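PDB 2VE3: putative cytochrome P450 120 from Synechocystis sp., which binds heme and retinoic acid and, as a member of the cytochrome P450 family, probably acts as a monooxygenase. Local coordinates for residues 11-16 with 46-51; 60-65 with 375-380. All blocks are in the same frame, centred on the assembly; numbering follows the deposited sequence.

Contact 1 of 2, residues 11-16 with 46-51; sequences LPIPPG and IFKTRL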
ATOM      1  N   LEU A  11     -18.496   5.680  31.121  1.00 38.71           N
ATOM      2  CA  LEU A  11     -17.136   6.121  30.802  1.00 37.10           C
ATOM      3  C   LEU A  11     -17.125   7.322  29.835  1.00 36.08           C
ATOM      4  O   LEU A  11     -18.040   7.472  29.026  1.00 36.01           O
ATOM      5  CB  LEU A  11     -16.341   4.948  30.213  1.00 36.86           C
ATOM      6  CG  LEU A  11     -16.085   3.722  31.102  1.00 36.47           C
ATOM      7  CD1 LEU A  11     -15.649   2.556  30.263  1.00 36.64           C
ATOM      8  CD2 LEU A  11     -15.053   3.996  32.186  1.00 36.09           C
ATOM      9  N   PRO A  12     -16.084   8.179  29.903  1.00 34.82           N
ATOM     10  CA  PRO A  12     -16.061   9.330  28.993  1.00 33.96           C
ATOM     11  C   PRO A  12     -15.654   8.946  27.563  1.00 32.74           C
ATOM     12  O   PRO A  12     -15.049   7.892  27.359  1.00 32.78           O
ATOM     13  CB  PRO A  12     -14.981  10.214  29.601  1.00 33.87           C
ATOM     14  CG  PRO A  12     -14.014   9.222  30.194  1.00 33.89           C
ATOM     15  CD  PRO A  12     -14.884   8.139  30.761  1.00 34.83           C
ATOM     16  N   ILE A  13     -15.982   9.797  26.592  1.00 31.76           N
ATOM     17  CA  ILE A  13     -15.452   9.674  25.223  1.00 31.05           C
ATOM     18  C   ILE A  13     -14.116  10.438  25.107  1.00 30.27           C
ATOM     19  O   ILE A  13     -13.895  11.398  25.852  1.00 29.94           O
ATOM     20  CB  ILE A  13     -16.471  10.150  24.118  1.00 30.84           C
ATOM     21  CG1 ILE A  13     -16.808  11.636  24.265  1.00 30.51           C
ATOM     22  CG2 ILE A  13     -17.732   9.272  24.112  1.00 30.80           C
ATOM     23  CD1 ILE A  13     -17.681  12.202  23.142  1.00 32.06           C
ATOM     24  N   PRO A  14     -13.220  10.008  24.179  1.00 29.62           N
ATOM     25  CA  PRO A  14     -11.897  10.615  24.043  1.00 29.08           C
ATOM     26  C   PRO A  14     -11.909  12.127  23.857  1.00 29.16           C
ATOM     27  O   PRO A  14     -12.917  12.681  23.410  1.00 29.02           O
ATOM     28  CB  PRO A  14     -11.337   9.931  22.799  1.00 29.12           C
ATOM     29  CG  PRO A  14     -11.989   8.607  22.800  1.00 29.03           C
ATOM     30  CD  PRO A  14     -13.392   8.905  23.214  1.00 29.08           C
ATOM     31  N   PRO A  15     -10.796  12.802  24.213  1.00 28.93           N
ATOM     32  CA  PRO A  15     -10.696  14.237  23.937  1.00 29.07           C
ATOM     33  C   PRO A  15     -10.472  14.490  22.449  1.00 29.27           C
ATOM     34  O   PRO A  15      -9.939  13.627  21.761  1.00 29.37           O
ATOM     35  CB  PRO A  15      -9.464  14.667  24.740  1.00 28.88           C
ATOM     36  CG  PRO A  15      -8.622  13.411  24.851  1.00 28.77           C
ATOM     37  CD  PRO A  15      -9.600  12.269  24.896  1.00 28.64           C
ATOM     38  N   GLY A  16     -10.865  15.660  21.963  1.00 29.23           N
ATOM     39  CA  GLY A  16     -10.724  15.977  20.546  1.00 30.10           C
ATOM     40  C   GLY A  16     -11.821  16.889  20.022  1.00 30.46           C
ATOM     41  O   GLY A  16     -12.941  16.871  20.537  1.00 30.41           O
ATOM     42  N   ILE A  46      -5.100   8.710  22.610  1.00 25.99           N
ATOM     43  CA  ILE A  46      -6.408   8.370  22.041  1.00 25.18           C
ATOM     44  C   ILE A  46      -7.215   9.660  21.835  1.00 25.32           C
ATOM     45  O   ILE A  46      -7.517  10.391  22.799  1.00 25.51           O
ATOM     46  CB  ILE A  46      -7.167   7.362  22.923  1.00 25.40           C
ATOM     47  CG1 ILE A  46      -6.314   6.098  23.139  1.00 24.27           C
ATOM     48  CG2 ILE A  46      -8.512   6.977  22.293  1.00 24.36           C
ATOM     49  CD1 ILE A  46      -6.798   5.207  24.247  1.00 25.58           C
ATOM     50  N   PHE A  47      -7.530   9.960  20.579  1.00 24.21           N
ATOM     51  CA  PHE A  47      -8.256  11.190  20.285  1.00 23.93           C
ATOM     52  C   PHE A  47      -9.447  10.995  19.342  1.00 23.87           C
ATOM     53  O   PHE A  47      -9.503  10.004  18.609  1.00 23.91           O
ATOM     54  CB  PHE A  47      -7.307  12.331  19.838  1.00 23.48           C
ATOM     55  CG  PHE A  47      -6.761  12.196  18.423  1.00 23.59           C
ATOM     56  CD1 PHE A  47      -7.527  12.594  17.316  1.00 21.17           C
ATOM     57  CD2 PHE A  47      -5.465  11.711  18.201  1.00 23.79           C
ATOM     58  CE1 PHE A  47      -7.027  12.486  16.018  1.00 21.66           C
ATOM     59  CE2 PHE A  47      -4.947  11.598  16.899  1.00 21.97           C
ATOM     60  CZ  PHE A  47      -5.726  11.990  15.807  1.00 23.07           C
ATOM     61  N   LYS A  48     -10.401  11.926  19.395  1.00 23.68           N
ATOM     62  CA  LYS A  48     -11.539  11.927  18.482  1.00 23.69           C
ATOM     63  C   LYS A  48     -11.539  13.128  17.519  1.00 23.47           C
ATOM     64  O   LYS A  48     -11.003  14.213  17.806  1.00 23.22           O
ATOM     65  CB  LYS A  48     -12.870  11.831  19.242  1.00 23.51           C
ATOM     66  CG  LYS A  48     -13.307  13.132  19.904  1.00 24.24           C
ATOM     67  CD  LYS A  48     -14.585  12.952  20.695  1.00 24.77           C
ATOM     68  CE  LYS A  48     -14.826  14.152  21.591  1.00 26.39           C
ATOM     69  NZ  LYS A  48     -15.199  15.315  20.759  1.00 29.13           N
ATOM     70  N   THR A  49     -12.143  12.910  16.360  1.00 23.09           N
ATOM     71  CA  THR A  49     -12.298  13.949  15.369  1.00 22.77           C
ATOM     72  C   THR A  49     -13.567  13.642  14.586  1.00 22.63           C
ATOM     73  O   THR A  49     -14.309  12.722  14.930  1.00 22.26           O
ATOM     74  CB  THR A  49     -11.046  14.032  14.453  1.00 22.65           C
ATOM     75  OG1 THR A  49     -11.216  15.065  13.475  1.00 23.79           O
ATOM     76  CG2 THR A  49     -10.782  12.712  13.758  1.00 22.70           C
ATOM     77  N   ARG A  50     -13.818  14.421  13.542  1.00 22.88           N
ATOM     78  CA  ARG A  50     -14.916  14.130  12.637  1.00 22.92           C
ATOM     79  C   ARG A  50     -14.393  14.226  11.218  1.00 22.65           C
ATOM     80  O   ARG A  50     -13.747  15.197  10.844  1.00 22.57           O
ATOM     81  CB  ARG A  50     -16.088  15.073  12.888  1.00 23.11           C
ATOM     82  CG  ARG A  50     -17.189  15.061  11.816  1.00 24.07           C
ATOM     83  CD  ARG A  50     -18.263  16.051  12.190  1.00 25.34           C
ATOM     84  NE  ARG A  50     -19.027  15.593  13.347  1.00 27.55           N
ATOM     85  CZ  ARG A  50     -19.530  16.389  14.289  1.00 26.58           C
ATOM     86  NH1 ARG A  50     -19.339  17.700  14.237  1.00 27.13           N
ATOM     87  NH2 ARG A  50     -20.210  15.866  15.301  1.00 26.29           N
ATOM     88  N   LEU A  51     -14.636  13.180  10.443  1.00 22.86           N
ATOM     89  CA  LEU A  51     -14.138  13.127   9.079  1.00 23.36           C
ATOM     90  C   LEU A  51     -15.232  12.593   8.169  1.00 23.60           C
ATOM     91  O   LEU A  51     -15.860  11.595   8.483  1.00 23.60           O
ATOM     92  CB  LEU A  51     -12.874  12.258   8.989  1.00 22.81           C
ATOM     93  CG  LEU A  51     -11.681  12.561   9.917  1.00 22.36           C
ATOM     94  CD1 LEU A  51     -10.662  11.415   9.842  1.00 20.94           C
ATOM     95  CD2 LEU A  51     -11.023  13.885   9.608  1.00 20.03           C
TER

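Contact 2 of 2, residues 60-65 with 375-380; sequences SGALAN and HNPPFA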
ATOM      1  N   SER A  60      -3.350   4.088  18.177  1.00 21.67           N
ATOM      2  CA  SER A  60      -2.097   3.482  17.664  1.00 21.33           C
ATOM      3  C   SER A  60      -1.306   2.687  18.726  1.00 21.05           C
ATOM      4  O   SER A  60      -1.639   2.692  19.908  1.00 20.24           O
ATOM      5  CB  SER A  60      -1.201   4.546  17.014  1.00 21.06           C
ATOM      6  OG  SER A  60      -0.741   5.467  17.981  1.00 21.92           O
ATOM      7  N   GLY A  61      -0.248   2.005  18.295  1.00 21.33           N
ATOM      8  CA  GLY A  61       0.542   1.193  19.206  1.00 21.15           C
ATOM      9  C   GLY A  61       0.061  -0.239  19.267  1.00 21.35           C
ATOM     10  O   GLY A  61      -1.061  -0.547  18.856  1.00 21.09           O
ATOM     11  N   ALA A  62       0.922  -1.113  19.798  1.00 21.46           N
ATOM     12  CA  ALA A  62       0.674  -2.555  19.832  1.00 21.83           C
ATOM     13  C   ALA A  62      -0.676  -2.928  20.473  1.00 22.03           C
ATOM     14  O   ALA A  62      -1.440  -3.727  19.930  1.00 22.34           O
ATOM     15  CB  ALA A  62       1.825  -3.269  20.540  1.00 21.73           C
ATOM     16  N   LEU A  63      -0.970  -2.336  21.619  1.00 22.27           N
ATOM     17  CA  LEU A  63      -2.159  -2.710  22.378  1.00 22.23           C
ATOM     18  C   LEU A  63      -3.456  -2.280  21.715  1.00 22.05           C
ATOM     19  O   LEU A  63      -4.431  -3.024  21.734  1.00 22.11           O
ATOM     20  CB  LEU A  63      -2.092  -2.182  23.813  1.00 22.55           C
ATOM     21  CG  LEU A  63      -1.082  -2.791  24.796  1.00 22.77           C
ATOM     22  CD1 LEU A  63      -1.650  -2.673  26.177  1.00 24.03           C
ATOM     23  CD2 LEU A  63      -0.760  -4.250  24.507  1.00 23.64           C
ATOM     24  N   ALA A  64      -3.461  -1.079  21.140  1.00 22.32           N
ATOM     25  CA  ALA A  64      -4.612  -0.585  20.391  1.00 22.40           C
ATOM     26  C   ALA A  64      -4.828  -1.421  19.121  1.00 22.63           C
ATOM     27  O   ALA A  64      -5.975  -1.691  18.737  1.00 22.52           O
ATOM     28  CB  ALA A  64      -4.443   0.881  20.058  1.00 22.08           C
ATOM     29  N   ASN A  65      -3.724  -1.849  18.504  1.00 23.07           N
ATOM     30  CA  ASN A  65      -3.765  -2.731  17.333  1.00 23.84           C
ATOM     31  C   ASN A  65      -4.264  -4.123  17.694  1.00 24.59           C
ATOM     32  O   ASN A  65      -4.969  -4.758  16.918  1.00 24.18           O
ATOM     33  CB  ASN A  65      -2.395  -2.832  16.645  1.00 23.96           C
ATOM     34  CG  ASN A  65      -1.971  -1.536  15.993  1.00 23.42           C
ATOM     35  OD1 ASN A  65      -2.784  -0.641  15.781  1.00 24.64           O
ATOM     36  ND2 ASN A  65      -0.686  -1.416  15.703  1.00 24.51           N
ATOM     37  N   HIS A 375      11.500  -9.274  19.768  1.00 38.98           N
ATOM     38  CA  HIS A 375      10.723  -9.584  20.961  1.00 38.52           C
ATOM     39  C   HIS A 375       9.866  -8.415  21.452  1.00 37.49           C
ATOM     40  O   HIS A 375       9.612  -8.288  22.646  1.00 37.91           O
ATOM     41  CB  HIS A 375      11.562 -10.243  22.088  1.00 39.30           C
ATOM     42  CG  HIS A 375      13.006  -9.836  22.121  1.00 39.96           C
ATOM     43  ND1 HIS A 375      14.031 -10.707  21.805  1.00 40.47           N
ATOM     44  CD2 HIS A 375      13.597  -8.663  22.459  1.00 40.54           C
ATOM     45  CE1 HIS A 375      15.190 -10.083  21.930  1.00 41.06           C
ATOM     46  NE2 HIS A 375      14.955  -8.840  22.322  1.00 41.25           N
ATOM     47  N   ASN A 376       9.416  -7.575  20.515  1.00 36.08           N
ATOM     48  CA  ASN A 376       8.385  -6.564  20.776  1.00 34.47           C
ATOM     49  C   ASN A 376       7.042  -7.282  20.997  1.00 33.69           C
ATOM     50  O   ASN A 376       6.905  -8.459  20.635  1.00 33.76           O
ATOM     51  CB  ASN A 376       8.273  -5.568  19.593  1.00 34.41           C
ATOM     52  CG  ASN A 376       8.969  -4.221  19.860  1.00 33.23           C
ATOM     53  OD1 ASN A 376       9.183  -3.825  21.005  1.00 31.52           O
ATOM     54  ND2 ASN A 376       9.302  -3.506  18.786  1.00 32.91           N
ATOM     55  N   PRO A 377       6.051  -6.596  21.603  1.00 32.73           N
ATOM     56  CA  PRO A 377       4.703  -7.177  21.649  1.00 31.98           C
ATOM     57  C   PRO A 377       4.142  -7.469  20.250  1.00 31.07           C
ATOM     58  O   PRO A 377       4.651  -6.934  19.263  1.00 31.39           O
ATOM     59  CB  PRO A 377       3.871  -6.095  22.354  1.00 31.99           C
ATOM     60  CG  PRO A 377       4.683  -4.848  22.273  1.00 32.89           C
ATOM     61  CD  PRO A 377       6.110  -5.301  22.305  1.00 32.79           C
ATOM     62  N   PRO A 378       3.143  -8.364  20.149  1.00 30.10           N
ATOM     63  CA  PRO A 378       2.448  -8.542  18.872  1.00 29.22           C
ATOM     64  C   PRO A 378       1.849  -7.238  18.354  1.00 28.12           C
ATOM     65  O   PRO A 378       1.469  -6.377  19.147  1.00 27.70           O
ATOM     66  CB  PRO A 378       1.326  -9.528  19.216  1.00 29.53           C
ATOM     67  CG  PRO A 378       1.857 -10.298  20.395  1.00 30.36           C
ATOM     68  CD  PRO A 378       2.652  -9.298  21.185  1.00 29.97           C
ATOM     69  N   PHE A 379       1.787  -7.097  17.031  1.00 27.14           N
ATOM     70  CA  PHE A 379       1.114  -5.948  16.370  1.00 26.27           C
ATOM     71  C   PHE A 379       1.872  -4.629  16.501  1.00 25.10           C
ATOM     72  O   PHE A 379       1.280  -3.543  16.483  1.00 24.71           O
ATOM     73  CB  PHE A 379      -0.350  -5.802  16.830  1.00 26.71           C
ATOM     74  CG  PHE A 379      -1.197  -7.022  16.565  1.00 27.24           C
ATOM     75  CD1 PHE A 379      -1.506  -7.404  15.260  1.00 28.66           C
ATOM     76  CD2 PHE A 379      -1.685  -7.790  17.621  1.00 28.88           C
ATOM     77  CE1 PHE A 379      -2.291  -8.536  15.005  1.00 28.08           C
ATOM     78  CE2 PHE A 379      -2.484  -8.930  17.380  1.00 29.15           C
ATOM     79  CZ  PHE A 379      -2.780  -9.296  16.069  1.00 28.46           C
ATOM     80  N   ALA A 380       3.194  -4.754  16.588  1.00 23.69           N
ATOM     81  CA  ALA A 380       4.106  -3.630  16.741  1.00 22.63           C
ATOM     82  C   ALA A 380       4.636  -3.133  15.375  1.00 21.70           C
ATOM     83  O   ALA A 380       4.920  -1.941  15.180  1.00 21.64           O
ATOM     84  CB  ALA A 380       5.260  -4.051  17.656  1.00 22.07           C
TER

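Contact 1 of 2, residues 11-16 with 46-51
K48 reaches across the N-terminal segment so that both its backbone and its ammonium end bond to it. K48 N gives a near-straight bond to P15 O (3.0 Å, 162° at the hydrogen). K48 CG stands between the backbone N and the carbonyl carbon (chi1 77°); the chain then extends and bends at its last torsion, where K48 NZ meets G16 O at 2.8 Å from above that carbonyl plane. On the way K48 CE passes 3.0 Å from P14 O. It also lies 3.8 Å from I13 CD1, the two side chains crossing obliquely. The ammonium has a cation-pi partner in F18. An alanine at K48 would probably leave G16 O without its ammonium partner and take away the methylenes beside I13 CD1. Nearer the strand's start, P14 CG meets I46 CG2 at 3.9 Å. G16 CA is 3.3 Å from K48 O, and a CB would collide with that oxygen; its backbone angles likewise call for glycine. The contact joins the proline-rich segment to outermost strand 47-51 of the P450 sheet, away from the ligand pockets; the 13-16 and 46-48 directions lie 77° apart. Strand 54-59 is next; helix 35-43 meets P15 and F47, and F334 of strand 334-336 touches P14 and I46.

Contact 2 of 2, residues 60-65 with 375-380
N65, in the first turn of helix 62-68, points its amide at the backbone of F379. N65 CG lies anti to its own carbonyl carbon (chi1 -68°), and N65 ND2 bonds to F379 O at 3.0 Å. The evidence for a well-formed bond is threefold: the N-H points almost straight at the oxygen (172°), the oxygen lies within a few degrees of the amide plane, and the donor approaches nearly along the C=O axis. A62 CA lies 3.5 Å from F379 O in a CA-H...O contact, so two residues about one helical turn apart converge on the same oxygen. F379 has positive phi (72°), and its CB points toward the helix, where F379 CB packs against N65 CB at 3.6 Å. N65 O lies over one face of the F379 ring. A62 fills the other part of the interface with its methyl group: A62 CB is 3.4 Å from P378 O and 3.7 Å from P377 CG. G61 is the helix N-cap residue, and its O receives the N65 backbone N-H. A side-chain amide in the first turn of a helix thus holds a loop carbonyl, away from the ligand pockets. T349, at the end of helix 346-349, bonds G61 N through OG1; the R66 side chain touches F379, and the F69 ring meets its ring. The 375-380 loop, which precedes helix 394-411, therefore lies against the start of helix 62-68.

Overall arrangement
From the N terminus, contact 1 comes first: 46-51 returns to 11-16 after 29 residues that include helices 26-31 and 35-43, closing a short loop on an edge strand of the mixed sheet. The chain then runs through strand 54-59 into helix 62-68, where contact 2 opens. Its loop is far longer, with 309 mostly helical residues before 375-380 comes back to the helix start. The two closures are in series, neither nesting nor crossing. The centres of contacts 1 and 2 are 21 Å apart. The nearest atoms of contacts 1 and 2 are about 6 Å apart, without touching. Contact 1 ties the N-terminal segment to the sheet; contact 2 ties the following helix to the loop ahead of helix 394-411.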